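Putative Fe-S biosynthesis protein (Lactobacillus salivarius, PDB 2P2E) is of unknown function but is thought to take part in the biosynthesis of iron-sulphur clusters. Local coordinates at residues Ala24-Asp29 with Ser70-Phe75; Leu28-Gly33 with Leu45-Arg50. All blocks are in the same frame, centred on the assembly; numbering follows the deposited sequence.

In the fold
Both contacts start from strand 24-30, which lies between strands 75-77 and 49-55 in the mixed sheet. Contact 1 is made along the parallel flank, where A24-D29 meets the turn after strand 66-70 and the first residue of strand 75-77. Contact 2 is made on the antiparallel flank, where L28-G33 pairs with L45-R50 at the other end of the same strand. Their centres lie about 16 Å apart, about 7 Å and 10 Å from the centre of the chain respectively. L28 and D29 belong to both. Contact 1 is water-bridged and mostly apolar, whereas contact 2 combines paired rings with buried charges.

Contact 1. Residues Ala24-Asp29 with Ser70-Phe75; sequences AVLLLD and SNIGKF
L26 and F75 carry most of this contact, their side chains lying side by side and pointing the same way. The phenyl ring meets the leucine through two of its carbons: CD1 of F75 is 3.8 Å from CB of L26, while CE1 of F75 reaches CD1 of L26 at 3.9 Å. In L26, CG stands anti to the carbonyl carbon (chi1 -70°), and the extended branch beyond it carries CD1 past the ring to the methyl CD1 of I72, 4.2 Å away. Helix 9-19 covers this apolar patch, with T19 touching both L26 and I72. I68 of strand 66-70 packs on F75 and also on L28, whose backbone N lies obliquely to the F75 ring.

No direct hydrogen bond joins the two segments. Instead, a water accepts from L26 N at 3.1 Å and donates to K74 O at 2.5 Å, bridging the backbones where the pairing begins. Beside it, the alpha carbon of F75 makes a CA-H...O contact with L26 O at 3.5 Å. Beyond the bridge, Y76 takes up backbone hydrogen bonding with both L26 and L28.

Segment 70-75 is shaped by a type I turn from S70 to G73. S70 OG accepts from I72 N at 3.0 Å in an ST turn and donates to G73 O, so that one hydroxyl at the start of the turn holds two backbone groups further along it. This is the link of a beta hairpin, 66-70 with 75-77, whose second strand is laid parallel to strand 24-30 in the mixed sheet of this beta-barrel protein.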
loop_
_atom_site.group_PDB
_atom_site.type_symbol
_atom_site.label_atom_id
_atom_site.label_comp_id
_atom_site.label_asym_id
_atom_site.label_seq_id
_atom_site.Cartn_x
_atom_site.Cartn_y
_atom_site.Cartn_z
ATOM N N ALA A 24 -13.933 -1.629 -1.901
ATOM C CA ALA A 24 -12.530 -1.846 -1.585
ATOM C C ALA A 24 -11.743 -0.591 -1.216
ATOM O O ALA A 24 -11.965 0.488 -1.773
ATOM C CB ALA A 24 -11.852 -2.554 -2.740
ATOM N N VAL A 25 -10.813 -0.774 -0.280
ATOM C CA VAL A 25 -9.938 0.271 0.231
ATOM C C VAL A 25 -8.488 -0.223 0.157
ATOM O O VAL A 25 -8.204 -1.386 0.412
ATOM C CB VAL A 25 -10.284 0.612 1.708
ATOM C CG1 VAL A 25 -9.262 1.577 2.292
ATOM C CG2 VAL A 25 -11.671 1.211 1.785
ATOM N N LEU A 26 -7.573 0.669 -0.203
ATOM C CA LEU A 26 -6.163 0.319 -0.310
ATOM C C LEU A 26 -5.350 0.794 0.877
ATOM O O LEU A 26 -5.543 1.905 1.378
ATOM C CB LEU A 26 -5.568 0.913 -1.581
ATOM C CG LEU A 26 -6.051 0.282 -2.880
ATOM C CD1 LEU A 26 -5.441 0.987 -4.051
ATOM C CD2 LEU A 26 -5.668 -1.174 -2.894
ATOM N N LEU A 27 -4.430 -0.053 1.314
ATOM C CA LEU A 27 -3.581 0.288 2.429
ATOM C C LEU A 27 -2.111 0.099 2.100
ATOM O O LEU A 27 -1.719 -0.898 1.492
ATOM C CB LEU A 27 -3.914 -0.578 3.636
ATOM C CG LEU A 27 -5.366 -0.693 4.074
ATOM C CD1 LEU A 27 -5.410 -1.632 5.267
ATOM C CD2 LEU A 27 -5.940 0.666 4.434
ATOM N N LEU A 28 -1.301 1.074 2.487
ATOM C CA LEU A 28 0.133 0.969 2.312
ATOM C C LEU A 28 0.537 0.565 3.719
ATOM O O LEU A 28 0.699 1.403 4.602
ATOM C CB LEU A 28 0.741 2.312 1.946
ATOM C CG LEU A 28 2.260 2.290 1.806
ATOM C CD1 LEU A 28 2.712 1.196 0.840
ATOM C CD2 LEU A 28 2.704 3.640 1.312
ATOM N N ASP A 29 0.667 -0.735 3.924
ATOM C CA ASP A 29 0.991 -1.272 5.227
ATOM C C ASP A 29 2.467 -1.415 5.537
ATOM O O ASP A 29 3.275 -1.732 4.671
ATOM C CB ASP A 29 0.296 -2.632 5.386
ATOM C CG ASP A 29 0.651 -3.332 6.681
ATOM O OD1 ASP A 29 0.497 -2.707 7.753
ATOM O OD2 ASP A 29 1.072 -4.509 6.630
ATOM N N SER A 70 -3.552 10.043 -4.294
ATOM C CA SER A 70 -2.969 9.423 -5.467
ATOM C C SER A 70 -3.924 9.507 -6.638
ATOM O O SER A 70 -5.122 9.722 -6.461
ATOM C CB SER A 70 -2.645 7.952 -5.205
ATOM O OG SER A 70 -3.664 7.111 -5.717
ATOM N N ASN A 71 -3.378 9.312 -7.833
ATOM C CA ASN A 71 -4.154 9.362 -9.054
ATOM C C ASN A 71 -5.091 8.166 -9.264
ATOM O O ASN A 71 -5.854 8.142 -10.225
ATOM C CB ASN A 71 -3.222 9.530 -10.259
ATOM C CG ASN A 71 -2.154 8.447 -10.341
ATOM O OD1 ASN A 71 -1.385 8.247 -9.407
ATOM N ND2 ASN A 71 -2.099 7.753 -11.470
ATOM N N ILE A 72 -5.043 7.166 -8.394
ATOM C CA ILE A 72 -5.969 6.048 -8.565
ATOM C C ILE A 72 -6.875 5.903 -7.360
ATOM O O ILE A 72 -7.552 4.901 -7.217
ATOM C CB ILE A 72 -5.263 4.697 -8.787
ATOM C CG1 ILE A 72 -4.600 4.226 -7.500
ATOM C CG2 ILE A 72 -4.250 4.819 -9.902
ATOM C CD1 ILE A 72 -4.122 2.787 -7.568
ATOM N N GLY A 73 -6.892 6.916 -6.503
ATOM C CA GLY A 73 -7.714 6.866 -5.311
ATOM C C GLY A 73 -6.862 7.059 -4.073
ATOM O O GLY A 73 -5.698 7.447 -4.164
ATOM N N LYS A 74 -7.436 6.780 -2.912
ATOM C CA LYS A 74 -6.732 6.935 -1.653
ATOM C C LYS A 74 -5.984 5.704 -1.188
ATOM O O LYS A 74 -6.316 4.586 -1.550
ATOM C CB LYS A 74 -7.714 7.349 -0.563
ATOM C CG LYS A 74 -8.040 8.817 -0.563
ATOM C CD LYS A 74 -9.099 9.138 0.477
ATOM C CE LYS A 74 -9.336 10.633 0.576
ATOM N NZ LYS A 74 -9.731 11.214 -0.739
ATOM N N PHE A 75 -4.971 5.948 -0.368
ATOM C CA PHE A 75 -4.134 4.922 0.243
ATOM C C PHE A 75 -4.120 5.245 1.722
ATOM O O PHE A 75 -3.735 6.347 2.101
ATOM C CB PHE A 75 -2.702 5.024 -0.257
ATOM C CG PHE A 75 -2.434 4.263 -1.508
ATOM C CD1 PHE A 75 -2.273 2.884 -1.472
ATOM C CD2 PHE A 75 -2.289 4.928 -2.726
ATOM C CE1 PHE A 75 -1.965 2.171 -2.639
ATOM C CE2 PHE A 75 -1.982 4.225 -3.897
ATOM C CZ PHE A 75 -1.818 2.853 -3.854
HETATM O O HOH W 1 -8.463 3.326 -1.608
#

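Contact 2. Residues Leu28-Gly33 with Leu45-Arg50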
loop_
_atom_site.group_PDB
_atom_site.type_symbol
_atom_site.label_atom_id
_atom_site.label_comp_id
_atom_site.label_asym_id
_atom_site.label_seq_id
_atom_site.Cartn_x
_atom_site.Cartn_y
_atom_site.Cartn_z
ATOM N N LEU A 28 -1.301 1.074 2.487
ATOM C CA LEU A 28 0.133 0.969 2.312
ATOM C C LEU A 28 0.537 0.565 3.719
ATOM O O LEU A 28 0.699 1.403 4.602
ATOM C CB LEU A 28 0.741 2.312 1.946
ATOM C CG LEU A 28 2.260 2.290 1.806
ATOM C CD1 LEU A 28 2.712 1.196 0.840
ATOM C CD2 LEU A 28 2.704 3.640 1.312
ATOM N N ASP A 29 0.667 -0.735 3.924
ATOM C CA ASP A 29 0.991 -1.272 5.227
ATOM C C ASP A 29 2.467 -1.415 5.537
ATOM O O ASP A 29 3.275 -1.732 4.671
ATOM C CB ASP A 29 0.296 -2.632 5.386
ATOM C CG ASP A 29 0.651 -3.332 6.681
ATOM O OD1 ASP A 29 0.497 -2.707 7.753
ATOM O OD2 ASP A 29 1.072 -4.509 6.630
ATOM N N PHE A 30 2.810 -1.146 6.790
ATOM C CA PHE A 30 4.171 -1.321 7.258
ATOM C C PHE A 30 4.026 -2.591 8.093
ATOM O O PHE A 30 3.444 -2.586 9.176
ATOM C CB PHE A 30 4.623 -0.148 8.123
ATOM C CG PHE A 30 6.094 -0.131 8.363
ATOM C CD1 PHE A 30 6.977 -0.058 7.288
ATOM C CD2 PHE A 30 6.607 -0.239 9.647
ATOM C CE1 PHE A 30 8.352 -0.104 7.482
ATOM C CE2 PHE A 30 7.981 -0.286 9.857
ATOM C CZ PHE A 30 8.854 -0.218 8.769
ATOM N N ASP A 31 4.533 -3.686 7.544
ATOM C CA ASP A 31 4.440 -5.001 8.152
ATOM C C ASP A 31 5.276 -5.144 9.404
ATOM O O ASP A 31 6.396 -5.626 9.338
ATOM C CB ASP A 31 4.872 -6.046 7.133
ATOM C CG ASP A 31 4.393 -7.413 7.489
ATOM O OD1 ASP A 31 3.841 -7.558 8.597
ATOM O OD2 ASP A 31 4.563 -8.338 6.668
ATOM N N ASP A 32 4.733 -4.746 10.546
ATOM C CA ASP A 32 5.477 -4.826 11.797
ATOM C C ASP A 32 4.674 -5.493 12.906
ATOM O O ASP A 32 5.095 -5.533 14.062
ATOM C CB ASP A 32 5.897 -3.424 12.240
ATOM C CG ASP A 32 4.734 -2.451 12.266
ATOM O OD1 ASP A 32 3.574 -2.911 12.229
ATOM O OD2 ASP A 32 4.978 -1.231 12.332
ATOM N N GLY A 33 3.509 -6.017 12.553
ATOM C CA GLY A 33 2.693 -6.678 13.546
ATOM C C GLY A 33 1.776 -5.736 14.294
ATOM O O GLY A 33 0.932 -6.182 15.068
ATOM N N LEU A 45 6.646 -10.218 9.492
ATOM C CA LEU A 45 6.946 -9.109 10.380
ATOM C C LEU A 45 8.359 -8.559 10.257
ATOM O O LEU A 45 9.028 -8.341 11.265
ATOM C CB LEU A 45 6.666 -9.523 11.823
ATOM C CG LEU A 45 5.281 -10.156 12.002
ATOM C CD1 LEU A 45 5.143 -10.642 13.430
ATOM C CD2 LEU A 45 4.171 -9.159 11.665
ATOM N N ASN A 46 8.818 -8.322 9.032
ATOM C CA ASN A 46 10.157 -7.781 8.834
ATOM C C ASN A 46 10.098 -6.266 8.613
ATOM O O ASN A 46 10.991 -5.670 8.006
ATOM C CB ASN A 46 10.816 -8.457 7.642
ATOM C CG ASN A 46 10.063 -8.222 6.362
ATOM O OD1 ASN A 46 8.866 -8.529 6.260
ATOM N ND2 ASN A 46 10.756 -7.670 5.362
ATOM N N SER A 47 9.041 -5.653 9.133
ATOM C CA SER A 47 8.834 -4.219 9.010
ATOM C C SER A 47 9.173 -3.730 7.606
ATOM O O SER A 47 10.126 -2.977 7.395
ATOM C CB SER A 47 9.659 -3.474 10.063
ATOM O OG SER A 47 11.008 -3.897 10.029
ATOM N N ASP A 48 8.373 -4.186 6.646
ATOM C CA ASP A 48 8.543 -3.803 5.260
ATOM C C ASP A 48 7.226 -3.335 4.681
ATOM O O ASP A 48 6.169 -3.616 5.235
ATOM C CB ASP A 48 9.069 -4.977 4.457
ATOM C CG ASP A 48 10.448 -4.725 3.946
ATOM O OD1 ASP A 48 10.948 -3.603 4.185
ATOM O OD2 ASP A 48 11.028 -5.635 3.307
ATOM N N PHE A 49 7.295 -2.624 3.564
ATOM C CA PHE A 49 6.106 -2.106 2.898
ATOM C C PHE A 49 5.409 -3.108 2.015
ATOM O O PHE A 49 6.047 -3.911 1.357
ATOM C CB PHE A 49 6.470 -0.914 2.032
ATOM C CG PHE A 49 6.717 0.326 2.801
ATOM C CD1 PHE A 49 5.678 0.955 3.460
ATOM C CD2 PHE A 49 7.981 0.880 2.854
ATOM C CE1 PHE A 49 5.896 2.128 4.165
ATOM C CE2 PHE A 49 8.205 2.049 3.554
ATOM C CZ PHE A 49 7.162 2.674 4.208
ATOM N N ARG A 50 4.089 -3.040 1.988
ATOM C CA ARG A 50 3.310 -3.928 1.149
ATOM C C ARG A 50 1.917 -3.336 0.994
ATOM O O ARG A 50 1.483 -2.540 1.823
ATOM C CB ARG A 50 3.222 -5.312 1.779
ATOM C CG ARG A 50 2.526 -5.299 3.102
ATOM C CD ARG A 50 2.237 -6.691 3.604
ATOM N NE ARG A 50 1.659 -6.638 4.938
ATOM C CZ ARG A 50 1.125 -7.678 5.559
ATOM N NH1 ARG A 50 1.090 -8.863 4.967
ATOM N NH2 ARG A 50 0.618 -7.534 6.772
#
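D29 and R50 form a hydrogen-bonded pair in an antiparallel beta ladder, the paired ends of strands 24-30 and 49-55, which a long excursion connects. Their backbones exchange two bonds, D29 N to R50 O at 2.9 Å and R50 N to D29 O at 3.1 Å. The next pair, F30 with F49, is non-hydrogen-bonded and puts two rings on the opposite face of the sheet from D29 and R50. The edge of F30 is turned to the face of F49, with planes at 63° and CD1 of F30 over the F49 rim. Y84 stacks on F30, and L114 of strand 108-118 touches F49, so this aromatic side is densely packed.

On the charged face, the extended R50 chain runs beside D29. NE and NH2 of R50 both grip D29 OD2, NE at 2.8 Å through the anti lone pair, while D29 OD1 is held by Y64 OH. The D31 carboxylate instead stacks over the guanidinium, their planes only 1° apart, with D31 OD2 over the centre of the group; no N-H points at the oxygens, so this long salt bridge rests on charge alone. Replacing R50 by a leucine would probably leave these two carboxylates without their shared countercharge and V42 O without the donor NH1.

Toward the loop end the pairing gives way to the more solvent-exposed residues L45, N46, S47 and D48. D31 N still bonds D48 O at 2.8 Å, and S47 leans against F30, its CB 3.6 Å from F30 CZ. Farther out L45, an exposed residue, reaches back with a single methyl: its CD2 lies 3.3 Å from G33 N.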